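Local coordinates for LPXTG cell wall anchor domain-containing protein (Lactobacillus rhamnosus, PDB 7CBS) that serves as the basal pilin of the sortase-assembled SpaCBA pilus and is probably involved in anchoring the pilus to the cell wall and in adhesion, at residues 25-29 with 124-128; 29-34 with 166-172; 61-65 with 113-118; 74-78 with 128-134; 92-98 with 151-155. One frame throughout, in Å; residues are numbered along the deposited sequence.

Contact 1: residues 25-29 with 124-128; sequences VPTTV and LPLRQ. With MG (magnesium ion), chain I.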
# COMPACT_ATOMS: atom_id res chain seq x y z
N VAL A 25 10.93 4.62 -3.75
CA VAL A 25 11.30 3.22 -4.14
C VAL A 25 10.34 2.27 -3.43
O VAL A 25 9.96 2.55 -2.29
CB VAL A 25 12.77 2.92 -3.75
CG1 VAL A 25 13.00 2.91 -2.24
CG2 VAL A 25 13.25 1.62 -4.37
N PRO A 26 9.91 1.14 -4.03
CA PRO A 26 9.00 0.21 -3.36
C PRO A 26 9.54 -0.27 -2.00
O PRO A 26 10.51 -0.97 -1.99
CB PRO A 26 8.87 -0.97 -4.34
CG PRO A 26 9.23 -0.39 -5.70
CD PRO A 26 10.22 0.72 -5.41
N THR A 27 8.90 0.13 -0.90
CA THR A 27 9.37 -0.08 0.50
C THR A 27 8.36 -0.93 1.27
O THR A 27 8.78 -1.62 2.21
CB THR A 27 9.61 1.27 1.21
OG1 THR A 27 10.39 2.09 0.34
CG2 THR A 27 10.30 1.10 2.55
N THR A 28 7.06 -0.85 0.94
CA THR A 28 5.95 -1.51 1.66
C THR A 28 4.93 -2.10 0.68
O THR A 28 4.88 -1.65 -0.49
CB THR A 28 5.19 -0.54 2.57
OG1 THR A 28 4.57 0.42 1.71
CG2 THR A 28 6.06 0.14 3.60
N VAL A 29 4.11 -3.04 1.17
CA VAL A 29 2.97 -3.64 0.43
C VAL A 29 1.77 -3.74 1.38
O VAL A 29 1.97 -3.77 2.62
CB VAL A 29 3.35 -5.02 -0.16
CG1 VAL A 29 3.30 -6.12 0.88
CG2 VAL A 29 2.49 -5.38 -1.36
N LEU A 124 2.95 -3.10 5.28
CA LEU A 124 3.89 -4.18 5.70
C LEU A 124 5.20 -3.97 4.95
O LEU A 124 5.19 -3.95 3.72
CB LEU A 124 3.29 -5.56 5.38
CG LEU A 124 2.21 -6.05 6.34
CD1 LEU A 124 1.68 -7.41 5.91
CD2 LEU A 124 2.72 -6.12 7.77
N PRO A 125 6.34 -3.73 5.65
CA PRO A 125 7.65 -3.66 5.00
C PRO A 125 8.00 -4.86 4.11
O PRO A 125 7.72 -5.98 4.49
CB PRO A 125 8.62 -3.59 6.19
CG PRO A 125 7.80 -2.87 7.26
CD PRO A 125 6.41 -3.46 7.09
N LEU A 126 8.58 -4.58 2.94
CA LEU A 126 9.08 -5.61 1.99
C LEU A 126 10.37 -6.23 2.53
O LEU A 126 10.65 -7.40 2.19
CB LEU A 126 9.31 -4.97 0.62
CG LEU A 126 8.04 -4.63 -0.17
CD1 LEU A 126 8.40 -3.80 -1.42
CD2 LEU A 126 7.27 -5.91 -0.51
N ARG A 127 11.12 -5.48 3.35
CA ARG A 127 12.43 -5.90 3.92
C ARG A 127 12.42 -5.72 5.44
O ARG A 127 11.86 -4.70 5.91
CB ARG A 127 13.57 -5.09 3.29
N GLN A 128 13.02 -6.67 6.17
CA GLN A 128 13.31 -6.56 7.62
C GLN A 128 14.83 -6.65 7.79
O GLN A 128 15.35 -7.77 7.92
CB GLN A 128 12.57 -7.64 8.41
CG GLN A 128 11.05 -7.57 8.27
CD GLN A 128 10.39 -6.47 9.07
OE1 GLN A 128 11.04 -5.66 9.73
NE2 GLN A 128 9.07 -6.43 9.01
MG MG I . 2.75 1.16 1.85
O HOH W 1 3.08 1.25 -0.25
O HOH W 2 1.74 -0.56 1.17
O HOH W 3 1.05 2.11 0.96
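Val29 and Leu124 form a hydrogen-bonded antiparallel pair where strand 28-34 starts alongside the end of strand 118-128, in the mixed sheet of the pilin domain. Val29 N donates to Leu124 O at 2.9 Å, and Leu124 N returns a more bent bond to Val29 O (138° at the hydrogen). Next to them Thr28 and Pro125 are a non-hydrogen-bonded pair, beyond which Leu126 N reaches Thr27 O almost straight, though from above the carbonyl plane. The tight side is apolar. Leu126 spreads its two methyls along the other segment: CD2 lies 4.0 Å from Val29 CB, while CD1 sits 4.1 Å from Pro26 CB. Met156 also packs against Val29 and Leu126. Toward the N-terminal end the contact loosens; exposed Thr27 turns its side chain back, and its OG1 donates to Val25 O at 2.7 Å. Thr28 faces a watery metal site at the subunit interface, completed by Asp123 of the same chain and Asp123 of the second subunit. With OG1 set between its backbone N and carbonyl carbon (chi1 65°), Thr28 points this oxygen at the magnesium ion, 2.0 Å away, beside three bound waters.

Contact 2: residues 29-34 with 166-172; sequences VDVVLH and SRIDLFP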
# COMPACT_ATOMS: atom_id res chain seq x y z
N VAL A 29 4.11 -3.04 1.17
CA VAL A 29 2.97 -3.64 0.43
C VAL A 29 1.77 -3.74 1.38
O VAL A 29 1.97 -3.77 2.62
CB VAL A 29 3.35 -5.02 -0.16
CG1 VAL A 29 3.30 -6.12 0.88
CG2 VAL A 29 2.49 -5.38 -1.36
N ASP A 30 0.56 -3.76 0.82
CA ASP A 30 -0.71 -4.00 1.56
C ASP A 30 -1.08 -5.47 1.40
O ASP A 30 -0.98 -5.98 0.28
CB ASP A 30 -1.82 -3.08 1.06
CG ASP A 30 -1.50 -1.60 1.24
OD1 ASP A 30 -0.62 -1.30 2.06
OD2 ASP A 30 -2.13 -0.77 0.55
N VAL A 31 -1.48 -6.11 2.50
CA VAL A 31 -1.97 -7.53 2.52
C VAL A 31 -3.39 -7.52 3.06
O VAL A 31 -3.59 -7.10 4.22
CB VAL A 31 -1.06 -8.45 3.35
CG1 VAL A 31 -1.68 -9.83 3.52
CG2 VAL A 31 0.34 -8.55 2.76
N VAL A 32 -4.35 -7.97 2.24
CA VAL A 32 -5.77 -8.18 2.63
C VAL A 32 -6.01 -9.70 2.67
O VAL A 32 -5.84 -10.35 1.63
CB VAL A 32 -6.73 -7.46 1.67
CG1 VAL A 32 -8.15 -7.39 2.23
CG2 VAL A 32 -6.23 -6.07 1.33
N LEU A 33 -6.31 -10.23 3.86
CA LEU A 33 -6.74 -11.64 4.06
C LEU A 33 -8.27 -11.69 3.95
O LEU A 33 -8.93 -10.89 4.63
CB LEU A 33 -6.28 -12.13 5.43
CG LEU A 33 -6.24 -13.65 5.56
CD1 LEU A 33 -5.22 -14.08 6.60
CD2 LEU A 33 -7.62 -14.21 5.86
N HIS A 34 -8.79 -12.61 3.13
CA HIS A 34 -10.25 -12.84 2.91
C HIS A 34 -10.69 -14.13 3.62
O HIS A 34 -10.26 -15.21 3.19
CB HIS A 34 -10.57 -12.91 1.41
CG HIS A 34 -10.18 -11.70 0.64
ND1 HIS A 34 -11.11 -10.91 -0.02
CD2 HIS A 34 -8.97 -11.16 0.37
CE1 HIS A 34 -10.48 -9.94 -0.65
NE2 HIS A 34 -9.17 -10.06 -0.42
N SER A 166 0.91 -3.66 -5.45
CA SER A 166 0.62 -2.74 -4.31
C SER A 166 -0.18 -3.48 -3.24
O SER A 166 -0.10 -3.06 -2.08
CB SER A 166 -0.10 -1.51 -4.79
OG SER A 166 0.82 -0.59 -5.35
N ARG A 167 -0.91 -4.54 -3.62
CA ARG A 167 -1.77 -5.34 -2.71
C ARG A 167 -1.59 -6.84 -3.00
O ARG A 167 -1.56 -7.21 -4.19
CB ARG A 167 -3.24 -4.94 -2.88
CG ARG A 167 -4.19 -5.69 -1.95
CD ARG A 167 -5.59 -5.13 -1.97
NE ARG A 167 -5.69 -3.83 -1.33
CZ ARG A 167 -6.83 -3.22 -1.02
NH1 ARG A 167 -7.99 -3.81 -1.27
NH2 ARG A 167 -6.81 -2.04 -0.44
N ILE A 168 -1.47 -7.65 -1.94
CA ILE A 168 -1.53 -9.14 -1.98
C ILE A 168 -2.87 -9.57 -1.38
O ILE A 168 -3.14 -9.19 -0.23
CB ILE A 168 -0.35 -9.78 -1.23
CG1 ILE A 168 1.00 -9.38 -1.82
CG2 ILE A 168 -0.50 -11.29 -1.17
CD1 ILE A 168 2.17 -9.63 -0.91
N ASP A 169 -3.65 -10.36 -2.13
CA ASP A 169 -4.98 -10.88 -1.70
C ASP A 169 -4.84 -12.36 -1.32
O ASP A 169 -4.66 -13.18 -2.23
CB ASP A 169 -6.03 -10.66 -2.79
CG ASP A 169 -6.51 -9.23 -2.86
OD1 ASP A 169 -7.29 -8.84 -1.97
OD2 ASP A 169 -6.08 -8.51 -3.79
N LEU A 170 -4.95 -12.66 -0.02
CA LEU A 170 -4.79 -14.03 0.54
C LEU A 170 -6.17 -14.64 0.82
O LEU A 170 -7.03 -13.92 1.37
CB LEU A 170 -3.96 -13.95 1.83
CG LEU A 170 -2.51 -13.50 1.65
CD1 LEU A 170 -1.87 -13.25 3.00
CD2 LEU A 170 -1.71 -14.52 0.84
N PHE A 171 -6.35 -15.92 0.46
CA PHE A 171 -7.59 -16.71 0.65
C PHE A 171 -7.26 -18.00 1.40
O PHE A 171 -7.18 -19.06 0.79
CB PHE A 171 -8.24 -17.00 -0.71
CG PHE A 171 -8.74 -15.78 -1.44
CD1 PHE A 171 -9.97 -15.23 -1.15
CD2 PHE A 171 -7.97 -15.19 -2.44
CE1 PHE A 171 -10.43 -14.11 -1.82
CE2 PHE A 171 -8.43 -14.07 -3.11
CZ PHE A 171 -9.66 -13.54 -2.81
N PRO A 172 -7.04 -17.94 2.74
CA PRO A 172 -6.67 -19.13 3.51
C PRO A 172 -7.75 -20.23 3.51
O PRO A 172 -8.91 -19.89 3.59
CB PRO A 172 -6.43 -18.61 4.93
CG PRO A 172 -7.20 -17.30 4.98
CD PRO A 172 -7.14 -16.74 3.57
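The His34 ring carries Phe171 over one face, with Phe171 CZ above its centre, while Leu170 O and Asp169 OD1 lie at its edge. The two side chains lie alongside each other, their ring planes inclined by 31° and centroids 4.5 Å apart, and Phe171 CE1 also comes 3.4 Å from His34 CB. His34 NE2 donates to Asp169 OD1 at 2.7 Å on the anti side of the carboxylate, a bond that would limit rotation of the imidazole. The Arg167 guanidinium has Val32 CG2 over one face, near its rim; a bend at chi3 (-71°) folds the chain across this methyl. Its NE and NH2 bond to Ser166 and Gly163 of the second subunit, and Asp30 OD2 likewise bonds to Ser166 of that subunit. Beneath these groups the strands run parallel, joined by five backbone bonds from Asp30 N to Ser166 O through His34 N to Leu170 O. On the other side of the sheet Val31 CG1 meets Leu170 CD1 at 3.5 Å, and Leu33 CD2 packs against the Pro172 ring. Strand 28-34 lies between 167-170 and antiparallel 118-128, with Phe137 of strand 131-141 packed against Val31, Leu33 and Leu170.

Contact 3: residues 61-65 with 113-118; sequences VPLNG and TAGQGE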
# COMPACT_ATOMS: atom_id res chain seq x y z
N VAL A 61 -19.34 -16.51 0.89
CA VAL A 61 -19.96 -16.06 2.17
C VAL A 61 -18.89 -15.38 3.03
O VAL A 61 -18.06 -16.06 3.63
CB VAL A 61 -20.62 -17.22 2.93
CG1 VAL A 61 -21.51 -16.73 4.06
CG2 VAL A 61 -21.41 -18.15 2.01
N PRO A 62 -18.91 -14.04 3.18
CA PRO A 62 -17.92 -13.34 4.02
C PRO A 62 -18.17 -13.54 5.52
O PRO A 62 -19.32 -13.56 5.94
CB PRO A 62 -18.11 -11.87 3.63
CG PRO A 62 -19.56 -11.78 3.24
CD PRO A 62 -19.88 -13.11 2.59
N LEU A 63 -17.08 -13.69 6.30
CA LEU A 63 -17.10 -13.93 7.76
C LEU A 63 -16.38 -12.78 8.47
O LEU A 63 -15.14 -12.80 8.52
CB LEU A 63 -16.44 -15.28 8.05
CG LEU A 63 -17.39 -16.47 8.18
CD1 LEU A 63 -18.20 -16.68 6.90
CD2 LEU A 63 -16.63 -17.74 8.53
N ASN A 64 -17.14 -11.80 8.97
CA ASN A 64 -16.65 -10.58 9.66
C ASN A 64 -16.58 -10.84 11.16
O ASN A 64 -17.39 -11.65 11.66
CB ASN A 64 -17.53 -9.37 9.33
CG ASN A 64 -17.54 -9.04 7.85
OD1 ASN A 64 -16.52 -9.15 7.18
ND2 ASN A 64 -18.69 -8.64 7.34
N GLY A 65 -15.64 -10.19 11.85
CA GLY A 65 -15.43 -10.31 13.31
C GLY A 65 -14.41 -11.37 13.67
O GLY A 65 -14.41 -11.80 14.84
N THR A 113 -11.80 -8.98 10.69
CA THR A 113 -12.45 -9.06 9.36
C THR A 113 -13.69 -8.16 9.34
O THR A 113 -14.51 -8.27 10.28
CB THR A 113 -12.81 -10.50 8.97
OG1 THR A 113 -13.39 -11.15 10.11
CG2 THR A 113 -11.62 -11.30 8.49
N ALA A 114 -13.82 -7.30 8.32
CA ALA A 114 -14.98 -6.40 8.09
C ALA A 114 -15.29 -6.34 6.59
O ALA A 114 -14.51 -6.91 5.80
CB ALA A 114 -14.70 -5.03 8.65
N GLY A 115 -16.39 -5.68 6.22
CA GLY A 115 -16.87 -5.56 4.83
C GLY A 115 -17.15 -6.91 4.21
O GLY A 115 -18.12 -7.56 4.63
N GLN A 116 -16.31 -7.33 3.25
CA GLN A 116 -16.40 -8.62 2.52
C GLN A 116 -15.43 -9.63 3.13
O GLN A 116 -14.58 -10.16 2.38
CB GLN A 116 -16.09 -8.40 1.03
CG GLN A 116 -17.04 -7.42 0.35
CD GLN A 116 -18.48 -7.85 0.44
OE1 GLN A 116 -18.81 -9.00 0.16
NE2 GLN A 116 -19.35 -6.93 0.82
N GLY A 117 -15.54 -9.88 4.44
CA GLY A 117 -14.67 -10.79 5.21
C GLY A 117 -13.20 -10.45 5.03
O GLY A 117 -12.39 -11.39 4.99
N GLU A 118 -12.87 -9.15 4.96
CA GLU A 118 -11.51 -8.63 4.66
C GLU A 118 -10.82 -8.20 5.96
O GLU A 118 -11.44 -7.47 6.75
CB GLU A 118 -11.60 -7.42 3.72
CG GLU A 118 -11.67 -7.78 2.25
CD GLU A 118 -12.11 -6.63 1.36
OE1 GLU A 118 -13.14 -6.02 1.69
OE2 GLU A 118 -11.42 -6.33 0.35
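Two irregular loops meet where Asn64 lies against Thr113 and Pro62 against Gly117, and Gly65 N donates to Thr113 O at 2.7 Å. The Asn64 side chain reaches into the turn formed by 113-118 and uses both ends of its amide. ND2 donates to Gly115 O at 3.0 Å, with the acceptor in the amide plane of Asn64 but the donor well above the carbonyl plane of Gly115. OD1 receives a weak, bent bond from Gly117 N (128° at the hydrogen). The turn links strand 107-112 to strand 118-128 and is closed by reciprocal backbone bonds between Ala114 and Glu118; Asn64 thereby ties it to the segment leading into strand 67-72. Gly115 and Gly117 both have positive phi, which suits glycine, and at Gly117 the chain passes close to Pro62, whose CB comes 3.3 Å from Gly117 N. Thr113 holds its hydroxyl between its own backbone N and carbonyl carbon (chi1 43°), which brings OG1 to 2.9 Å from Leu63 O; Thr113 OG1 is hydrogen-bonded with Val66 N just beyond the segment. Next to the contact, Leu63 and Gly117 both make backbone hydrogen bonds with Lys35, while the Leu63 side chain packs on Lys35 and Leu37.

Contact 4: residues 74-78 with 128-134; sequences TADFW and QGQHAAV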
# COMPACT_ATOMS: atom_id res chain seq x y z
N THR A 74 10.97 -13.35 9.55
CA THR A 74 12.04 -13.17 8.53
C THR A 74 13.32 -13.93 8.93
O THR A 74 13.82 -14.71 8.10
CB THR A 74 12.37 -11.69 8.31
OG1 THR A 74 11.17 -11.02 7.92
CG2 THR A 74 13.43 -11.49 7.24
N ALA A 75 13.83 -13.69 10.15
CA ALA A 75 15.12 -14.23 10.65
C ALA A 75 15.03 -15.75 10.79
O ALA A 75 15.96 -16.44 10.31
CB ALA A 75 15.49 -13.59 11.97
N ASP A 76 13.97 -16.25 11.44
CA ASP A 76 13.73 -17.71 11.64
C ASP A 76 13.55 -18.38 10.27
O ASP A 76 14.10 -19.47 10.08
CB ASP A 76 12.52 -17.97 12.54
CG ASP A 76 12.76 -17.62 14.00
OD1 ASP A 76 13.94 -17.60 14.41
OD2 ASP A 76 11.77 -17.37 14.72
N PHE A 77 12.82 -17.73 9.36
CA PHE A 77 12.51 -18.27 8.00
C PHE A 77 13.82 -18.53 7.24
O PHE A 77 14.00 -19.66 6.78
CB PHE A 77 11.58 -17.36 7.21
CG PHE A 77 11.17 -17.94 5.88
CD1 PHE A 77 10.11 -18.84 5.79
CD2 PHE A 77 11.87 -17.64 4.72
CE1 PHE A 77 9.75 -19.40 4.58
CE2 PHE A 77 11.51 -18.21 3.51
CZ PHE A 77 10.45 -19.09 3.44
N TRP A 78 14.68 -17.52 7.11
CA TRP A 78 15.93 -17.61 6.30
C TRP A 78 16.96 -18.52 6.99
O TRP A 78 17.79 -19.10 6.28
CB TRP A 78 16.52 -16.22 6.01
CG TRP A 78 15.63 -15.40 5.15
CD1 TRP A 78 15.15 -14.15 5.41
CD2 TRP A 78 15.06 -15.79 3.88
NE1 TRP A 78 14.34 -13.73 4.38
CE2 TRP A 78 14.27 -14.72 3.44
CE3 TRP A 78 15.16 -16.94 3.08
CZ2 TRP A 78 13.58 -14.76 2.23
CZ3 TRP A 78 14.47 -16.98 1.89
CH2 TRP A 78 13.69 -15.90 1.47
N GLN A 128 13.02 -6.67 6.17
CA GLN A 128 13.31 -6.56 7.62
C GLN A 128 14.83 -6.65 7.79
O GLN A 128 15.35 -7.77 7.92
CB GLN A 128 12.57 -7.64 8.41
CG GLN A 128 11.05 -7.57 8.27
CD GLN A 128 10.39 -6.47 9.07
OE1 GLN A 128 11.04 -5.66 9.73
NE2 GLN A 128 9.07 -6.43 9.01
N GLY A 129 15.51 -5.49 7.78
CA GLY A 129 16.97 -5.39 7.66
C GLY A 129 17.38 -5.37 6.20
O GLY A 129 16.80 -4.58 5.43
N GLN A 130 18.33 -6.24 5.81
CA GLN A 130 18.82 -6.37 4.41
C GLN A 130 18.02 -7.46 3.68
O GLN A 130 18.20 -7.58 2.45
CB GLN A 130 20.31 -6.72 4.40
N HIS A 131 17.18 -8.21 4.41
CA HIS A 131 16.51 -9.45 3.93
C HIS A 131 15.08 -9.14 3.48
O HIS A 131 14.43 -8.29 4.12
CB HIS A 131 16.51 -10.53 5.02
CG HIS A 131 17.87 -10.89 5.52
ND1 HIS A 131 18.10 -11.28 6.83
CD2 HIS A 131 19.07 -10.91 4.91
CE1 HIS A 131 19.38 -11.51 6.99
NE2 HIS A 131 20.00 -11.29 5.83
N ALA A 132 14.63 -9.81 2.41
CA ALA A 132 13.21 -9.89 2.00
C ALA A 132 12.39 -10.27 3.24
O ALA A 132 12.82 -11.18 3.96
CB ALA A 132 13.04 -10.91 0.90
N ALA A 133 11.28 -9.57 3.50
CA ALA A 133 10.43 -9.81 4.69
C ALA A 133 9.66 -11.12 4.49
O ALA A 133 9.41 -11.50 3.33
CB ALA A 133 9.51 -8.64 4.91
N VAL A 134 9.34 -11.81 5.59
CA VAL A 134 8.47 -13.02 5.62
C VAL A 134 7.52 -12.88 6.81
O VAL A 134 8.01 -12.58 7.92
CB VAL A 134 9.27 -14.33 5.68
CG1 VAL A 134 8.36 -15.55 5.67
CG2 VAL A 134 10.30 -14.41 4.56
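Trp78 NE1 donates to Ala132 O at 3.0 Å in a nearly straight bond, 170° at the hydrogen. The acceptor lies exactly in the indole plane and the donor in the carbonyl plane of Ala132, which should help hold the orientation of the indole. A second bond lies at the start of the helix, where Val134 N donates to Thr74 OG1 at 3.1 Å. That hydroxyl is also hydrogen-bonded with Asp72 OD1, so it has two polar partners. The threonine's CG2, anti to its backbone N, lies 3.4 Å from Ala132 O and packs against His131 CB. These contacts set the first turn of helix 74-84 against the start of strand 131-141, just after the hairpin turn that leads out of strand 118-128; they are part of the helix-on-sheet packing of the pilin domain. Gln128, on the strand before that turn, brings CG to 3.5 Å from Thr74 OG1 and crosses the threonine at about a right angle. Farther inward Val134 lays both methyls on one face of Phe77: CG1 stands 4.0 Å from the ring centroid in a CH-pi contact, and CG2 approaches CD2. The same CG2 also lies 4.0 Å from Trp78 CZ2. Phe77 in turn places CD2 over a face of the indole. Val153 and Val155 of strand 152-155 and residues of helix 88-95, among them Ala91 and Leu95, pack round Phe77.

Contact 5: residues 92-98 with 151-155; sequences QTTLSQD and NLVVV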
# COMPACT_ATOMS: atom_id res chain seq x y z
N GLN A 92 8.11 -22.80 4.75
CA GLN A 92 6.74 -22.21 4.81
C GLN A 92 5.85 -23.12 5.65
O GLN A 92 5.09 -22.60 6.48
CB GLN A 92 6.15 -22.02 3.41
CG GLN A 92 6.67 -20.78 2.70
CD GLN A 92 5.97 -20.58 1.38
OE1 GLN A 92 6.16 -21.34 0.44
NE2 GLN A 92 5.15 -19.54 1.30
N THR A 93 5.93 -24.44 5.43
CA THR A 93 5.11 -25.48 6.11
C THR A 93 5.52 -25.59 7.58
O THR A 93 4.63 -25.74 8.42
CB THR A 93 5.22 -26.83 5.39
OG1 THR A 93 4.66 -26.66 4.09
CG2 THR A 93 4.52 -27.95 6.11
N THR A 94 6.83 -25.54 7.87
CA THR A 94 7.40 -25.65 9.24
C THR A 94 6.94 -24.46 10.09
O THR A 94 6.50 -24.69 11.24
CB THR A 94 8.93 -25.78 9.19
OG1 THR A 94 9.24 -27.02 8.55
CG2 THR A 94 9.57 -25.75 10.56
N LEU A 95 7.02 -23.24 9.54
CA LEU A 95 6.65 -21.99 10.26
C LEU A 95 5.13 -21.80 10.29
O LEU A 95 4.67 -20.91 11.02
CB LEU A 95 7.33 -20.79 9.59
CG LEU A 95 8.81 -20.57 9.92
CD1 LEU A 95 9.23 -19.18 9.46
CD2 LEU A 95 9.08 -20.75 11.41
N SER A 96 4.38 -22.58 9.50
CA SER A 96 2.89 -22.58 9.46
C SER A 96 2.32 -23.51 10.54
O SER A 96 1.09 -23.46 10.75
CB SER A 96 2.38 -22.96 8.09
OG SER A 96 2.59 -21.91 7.15
N GLN A 97 3.16 -24.32 11.19
CA GLN A 97 2.74 -25.30 12.22
C GLN A 97 2.32 -24.56 13.50
O GLN A 97 2.85 -23.46 13.74
CB GLN A 97 3.86 -26.30 12.52
CG GLN A 97 4.30 -27.12 11.31
CD GLN A 97 3.14 -27.78 10.60
OE1 GLN A 97 2.48 -27.18 9.75
NE2 GLN A 97 2.90 -29.03 10.93
N ASP A 98 1.42 -25.16 14.28
CA ASP A 98 0.95 -24.64 15.59
C ASP A 98 2.03 -24.86 16.65
O ASP A 98 1.93 -24.24 17.72
CB ASP A 98 -0.39 -25.27 16.00
CG ASP A 98 -1.60 -24.62 15.34
OD1 ASP A 98 -1.42 -23.68 14.56
OD2 ASP A 98 -2.73 -25.07 15.64
N ASN A 151 -2.78 -21.37 9.13
CA ASN A 151 -1.73 -20.31 9.21
C ASN A 151 -1.08 -20.19 7.83
O ASN A 151 -0.96 -21.21 7.14
CB ASN A 151 -0.69 -20.62 10.28
CG ASN A 151 -1.28 -21.03 11.62
OD1 ASN A 151 -2.20 -20.39 12.11
ND2 ASN A 151 -0.75 -22.08 12.21
N LEU A 152 -0.69 -18.97 7.43
CA LEU A 152 -0.07 -18.67 6.11
C LEU A 152 1.26 -17.95 6.34
O LEU A 152 1.25 -16.91 7.02
CB LEU A 152 -1.01 -17.80 5.28
CG LEU A 152 -2.22 -18.49 4.65
CD1 LEU A 152 -3.14 -17.44 4.04
CD2 LEU A 152 -1.81 -19.51 3.61
N VAL A 153 2.35 -18.50 5.81
CA VAL A 153 3.70 -17.87 5.79
C VAL A 153 3.92 -17.30 4.38
O VAL A 153 4.01 -18.10 3.44
CB VAL A 153 4.80 -18.87 6.19
CG1 VAL A 153 6.18 -18.28 5.96
CG2 VAL A 153 4.65 -19.33 7.64
N VAL A 154 3.99 -15.98 4.27
CA VAL A 154 4.10 -15.24 2.98
C VAL A 154 5.51 -14.66 2.87
O VAL A 154 5.94 -13.96 3.83
CB VAL A 154 3.04 -14.13 2.88
CG1 VAL A 154 3.07 -13.43 1.52
CG2 VAL A 154 1.65 -14.67 3.18
N VAL A 155 6.19 -14.92 1.76
CA VAL A 155 7.55 -14.42 1.45
C VAL A 155 7.42 -13.23 0.50
O VAL A 155 6.71 -13.35 -0.52
CB VAL A 155 8.44 -15.53 0.86
CG1 VAL A 155 9.85 -15.04 0.60
CG2 VAL A 155 8.45 -16.77 1.75
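Gln92 opens the contact by reaching from helix 88-95 to strand 152-155, part of the helix-on-sheet packing of the pilin domain. Its NE2 donates to Val153 O at 2.8 Å, and that oxygen lies in the plane of the Gln92 amide. The chain extends beyond CG (chi2 -175°), which carries the amide past the valine while CG brushes Val153 CG1. One turn later Leu95 presents CB to Val153 CG2 at 3.6 Å; its side chain continues to Val73, Tyr100 and the residues Phe77 and Leu80 of helix 74-84. Val153 is thereby wedged between Gln92, Leu95 and Ser96, one of its methyls facing the glutamine and the other the leucine and serine. Ser96 folds its hydroxyl back, OG donating to Gln92 O at 2.7 Å, so that the Gln92 carbonyl is met by a side chain. Ser96 OG also touches Val153 CG2 at 3.3 Å. Past Ser96 the contact becomes more polar and more open. Exposed Asp98 follows, its carboxylate plane turned 46° from the Asn151 amide. Asn151 grips this end with one nitrogen: ND2 donates to Ser96 O at 2.7 Å and to Asp98 OD1 at 2.9 Å, and both acceptors lie within about 6° of its amide plane.

How the contacts relate
Contacts 1, 2, 4 and 5 are partly buried, whereas contact 3 joins loops at the surface through an asparagine amide and glycine-rich backbone. Contacts 1 and 2 share Val29 and strand 28-34, which pairs antiparallel with 118-128 in one and parallel with 167-170 in the other; both combine regular backbone bonding with a face turned to the second subunit, the metal site belonging to contact 1. Contacts 4 and 5 instead lay consecutive helices on neighbouring strands 131-141 and 152-155, meeting through Phe77, Leu95, Val134 and Val153, and there side chains supply the cross-contact hydrogen bonds. Contact 1 meets contact 4 where Leu126 pairs with Ala133. Contact 3 touches contact 2 through Glu118 against Val32 and His34.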